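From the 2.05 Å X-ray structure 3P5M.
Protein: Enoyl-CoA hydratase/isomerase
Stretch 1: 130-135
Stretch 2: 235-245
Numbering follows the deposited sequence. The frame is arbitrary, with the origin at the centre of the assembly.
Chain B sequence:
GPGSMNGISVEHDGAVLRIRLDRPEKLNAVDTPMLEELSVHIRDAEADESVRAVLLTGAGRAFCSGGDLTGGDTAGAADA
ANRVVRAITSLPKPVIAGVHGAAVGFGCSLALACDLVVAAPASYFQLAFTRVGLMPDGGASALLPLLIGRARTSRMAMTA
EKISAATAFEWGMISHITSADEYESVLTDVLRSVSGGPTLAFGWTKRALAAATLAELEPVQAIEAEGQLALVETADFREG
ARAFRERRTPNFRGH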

# COMPACT_ATOMS: atom_id res chain seq x y z
N THR B 130 -19.87 -21.56 5.07
CA THR B 130 -20.57 -21.88 3.82
C THR B 130 -20.02 -23.10 3.12
O THR B 130 -20.71 -23.67 2.27
CB THR B 130 -20.65 -20.70 2.81
OG1 THR B 130 -19.37 -20.09 2.65
CG2 THR B 130 -21.64 -19.65 3.27
N ARG B 131 -18.81 -23.54 3.47
CA ARG B 131 -18.25 -24.73 2.81
C ARG B 131 -18.95 -26.03 3.25
O ARG B 131 -18.78 -27.08 2.63
CB ARG B 131 -16.70 -24.81 2.94
N VAL B 132 -19.72 -25.94 4.33
CA VAL B 132 -20.61 -27.04 4.72
C VAL B 132 -22.08 -26.64 4.61
O VAL B 132 -22.94 -27.38 5.06
CB VAL B 132 -20.31 -27.66 6.14
CG1 VAL B 132 -18.88 -28.21 6.19
CG2 VAL B 132 -20.50 -26.65 7.26
N GLY B 133 -22.34 -25.46 4.04
CA GLY B 133 -23.71 -25.01 3.79
C GLY B 133 -24.37 -24.29 4.95
O GLY B 133 -25.61 -24.17 4.99
N LEU B 134 -23.56 -23.79 5.88
CA LEU B 134 -24.03 -23.04 7.03
C LEU B 134 -23.63 -21.56 6.89
O LEU B 134 -22.85 -21.22 6.01
CB LEU B 134 -23.47 -23.62 8.33
CG LEU B 134 -23.85 -25.07 8.66
CD1 LEU B 134 -23.35 -25.46 10.05
CD2 LEU B 134 -25.39 -25.27 8.57
N MET B 135 -24.16 -20.72 7.76
CA MET B 135 -24.01 -19.27 7.66
C MET B 135 -23.20 -18.77 8.87
O MET B 135 -22.97 -19.55 9.81
CB MET B 135 -25.39 -18.61 7.67
CG MET B 135 -26.01 -18.57 9.07
SD MET B 135 -27.62 -17.80 9.12
CE MET B 135 -27.20 -16.12 8.77
N ALA B 235 -30.78 -30.05 2.47
CA ALA B 235 -30.00 -31.08 1.75
C ALA B 235 -28.56 -30.63 1.62
O ALA B 235 -27.63 -31.47 1.69
CB ALA B 235 -30.59 -31.37 0.34
N ASP B 236 -28.36 -29.32 1.44
CA ASP B 236 -27.01 -28.78 1.30
C ASP B 236 -26.12 -28.99 2.50
O ASP B 236 -24.95 -29.31 2.35
CB ASP B 236 -27.03 -27.33 0.87
CG ASP B 236 -27.24 -27.19 -0.60
OD1 ASP B 236 -27.30 -28.23 -1.29
OD2 ASP B 236 -27.31 -26.05 -1.10
N PHE B 237 -26.66 -28.85 3.70
CA PHE B 237 -25.91 -29.17 4.89
C PHE B 237 -25.57 -30.67 4.99
O PHE B 237 -24.42 -31.05 5.23
CB PHE B 237 -26.66 -28.72 6.15
CG PHE B 237 -25.99 -29.13 7.42
CD1 PHE B 237 -24.74 -28.63 7.74
CD2 PHE B 237 -26.59 -30.04 8.28
CE1 PHE B 237 -24.11 -29.01 8.92
CE2 PHE B 237 -25.96 -30.42 9.44
CZ PHE B 237 -24.72 -29.89 9.77
N ARG B 238 -26.57 -31.54 4.83
CA ARG B 238 -26.28 -32.99 4.81
C ARG B 238 -25.12 -33.27 3.85
O ARG B 238 -24.18 -33.97 4.21
CB ARG B 238 -27.52 -33.82 4.46
N GLU B 239 -25.18 -32.70 2.64
CA GLU B 239 -24.12 -32.88 1.63
C GLU B 239 -22.79 -32.20 2.06
O GLU B 239 -21.70 -32.78 1.88
CB GLU B 239 -24.58 -32.41 0.23
CG GLU B 239 -23.45 -32.04 -0.77
CD GLU B 239 -22.79 -33.25 -1.44
OE1 GLU B 239 -23.18 -34.39 -1.18
OE2 GLU B 239 -21.86 -33.06 -2.25
N GLY B 240 -22.89 -31.01 2.63
CA GLY B 240 -21.71 -30.31 3.11
C GLY B 240 -21.01 -31.12 4.19
O GLY B 240 -19.80 -31.34 4.13
N ALA B 241 -21.78 -31.57 5.17
CA ALA B 241 -21.23 -32.35 6.26
C ALA B 241 -20.61 -33.64 5.71
O ALA B 241 -19.50 -34.01 6.12
CB ALA B 241 -22.29 -32.64 7.32
N ARG B 242 -21.30 -34.29 4.77
CA ARG B 242 -20.84 -35.56 4.19
C ARG B 242 -19.53 -35.33 3.43
O ARG B 242 -18.56 -36.09 3.61
CB ARG B 242 -21.93 -36.25 3.33
N ALA B 243 -19.49 -34.25 2.63
CA ALA B 243 -18.27 -33.89 1.90
C ALA B 243 -17.06 -33.55 2.80
O ALA B 243 -15.96 -34.02 2.56
CB ALA B 243 -18.54 -32.77 0.89
N PHE B 244 -17.27 -32.77 3.86
CA PHE B 244 -16.21 -32.52 4.83
C PHE B 244 -15.70 -33.84 5.41
O PHE B 244 -14.49 -34.06 5.46
CB PHE B 244 -16.70 -31.57 5.93
CG PHE B 244 -15.69 -31.30 7.02
CD1 PHE B 244 -14.62 -30.44 6.80
CD2 PHE B 244 -15.83 -31.89 8.28
CE1 PHE B 244 -13.69 -30.19 7.81
CE2 PHE B 244 -14.90 -31.63 9.29
CZ PHE B 244 -13.83 -30.78 9.06
N ARG B 245 -16.63 -34.71 5.82
CA ARG B 245 -16.34 -36.03 6.37
C ARG B 245 -15.51 -36.90 5.44
O ARG B 245 -14.54 -37.55 5.87
CB ARG B 245 -17.66 -36.77 6.70
CG ARG B 245 -17.91 -37.01 8.17
CD ARG B 245 -19.22 -37.74 8.42
NE ARG B 245 -20.29 -36.77 8.56
CZ ARG B 245 -21.45 -36.79 7.91
NH1 ARG B 245 -21.76 -37.80 7.10
NH2 ARG B 245 -22.31 -35.81 8.12
O HOH W 1 -18.30 -29.66 2.57

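How can a loop lie so close to a helix? Residues 235-245 form a continuous helix, and the loop touches it closely at Gly240, whose CA lies 3.8 Å from the CA of Val132. The absence of a side chain makes this possible: an ideal CB on Gly240 would sit 2.3 Å from Val132 O, a clash. Gly133 helps from the other side of the contact. Its phi of 87° favours glycine, and a CB there would point toward the helix, tightly against Asp236 O.

What holds the backbones together without a direct hydrogen bond? Val132 O faces the helix and receives a CA-H...O contact from Phe237, with CA to O at 3.5 Å and an almost straight angle of 171° at the hydrogen. A water adds a firmer link, donating to Arg131 O at 2.6 Å and to Gly240 O at 2.7 Å. Gly240 O also accepts the helical hydrogen bond from Phe244 N, at 2.9 Å.

Why does the Phe237 ring matter? With chi1 at 175° (t), the side chain reaches the loop although its CA-to-CB bond points sideways. Val132 O lies near the ring plane, 3.5 Å from CD1, where the slightly positive ring edge suits a carbonyl oxygen. Leu134 also starts sideways, but its m,t rotamer (chi1 -62°, chi2 -174°) carries its end nearer, placing CD2 3.5 Å from Phe237 CD1 in an apolar contact.

What does Val132 do with its own side chain? It adopts the m rotamer (chi1 -60°), and its CG1 comes within 4.0 Å of Phe244 CB. Phe244 is in the t rotamer (chi1 177°); its CA-to-CB bond points toward the loop, but the end of the side chain leads away, so the valine packs against the base of this side chain rather than its ring.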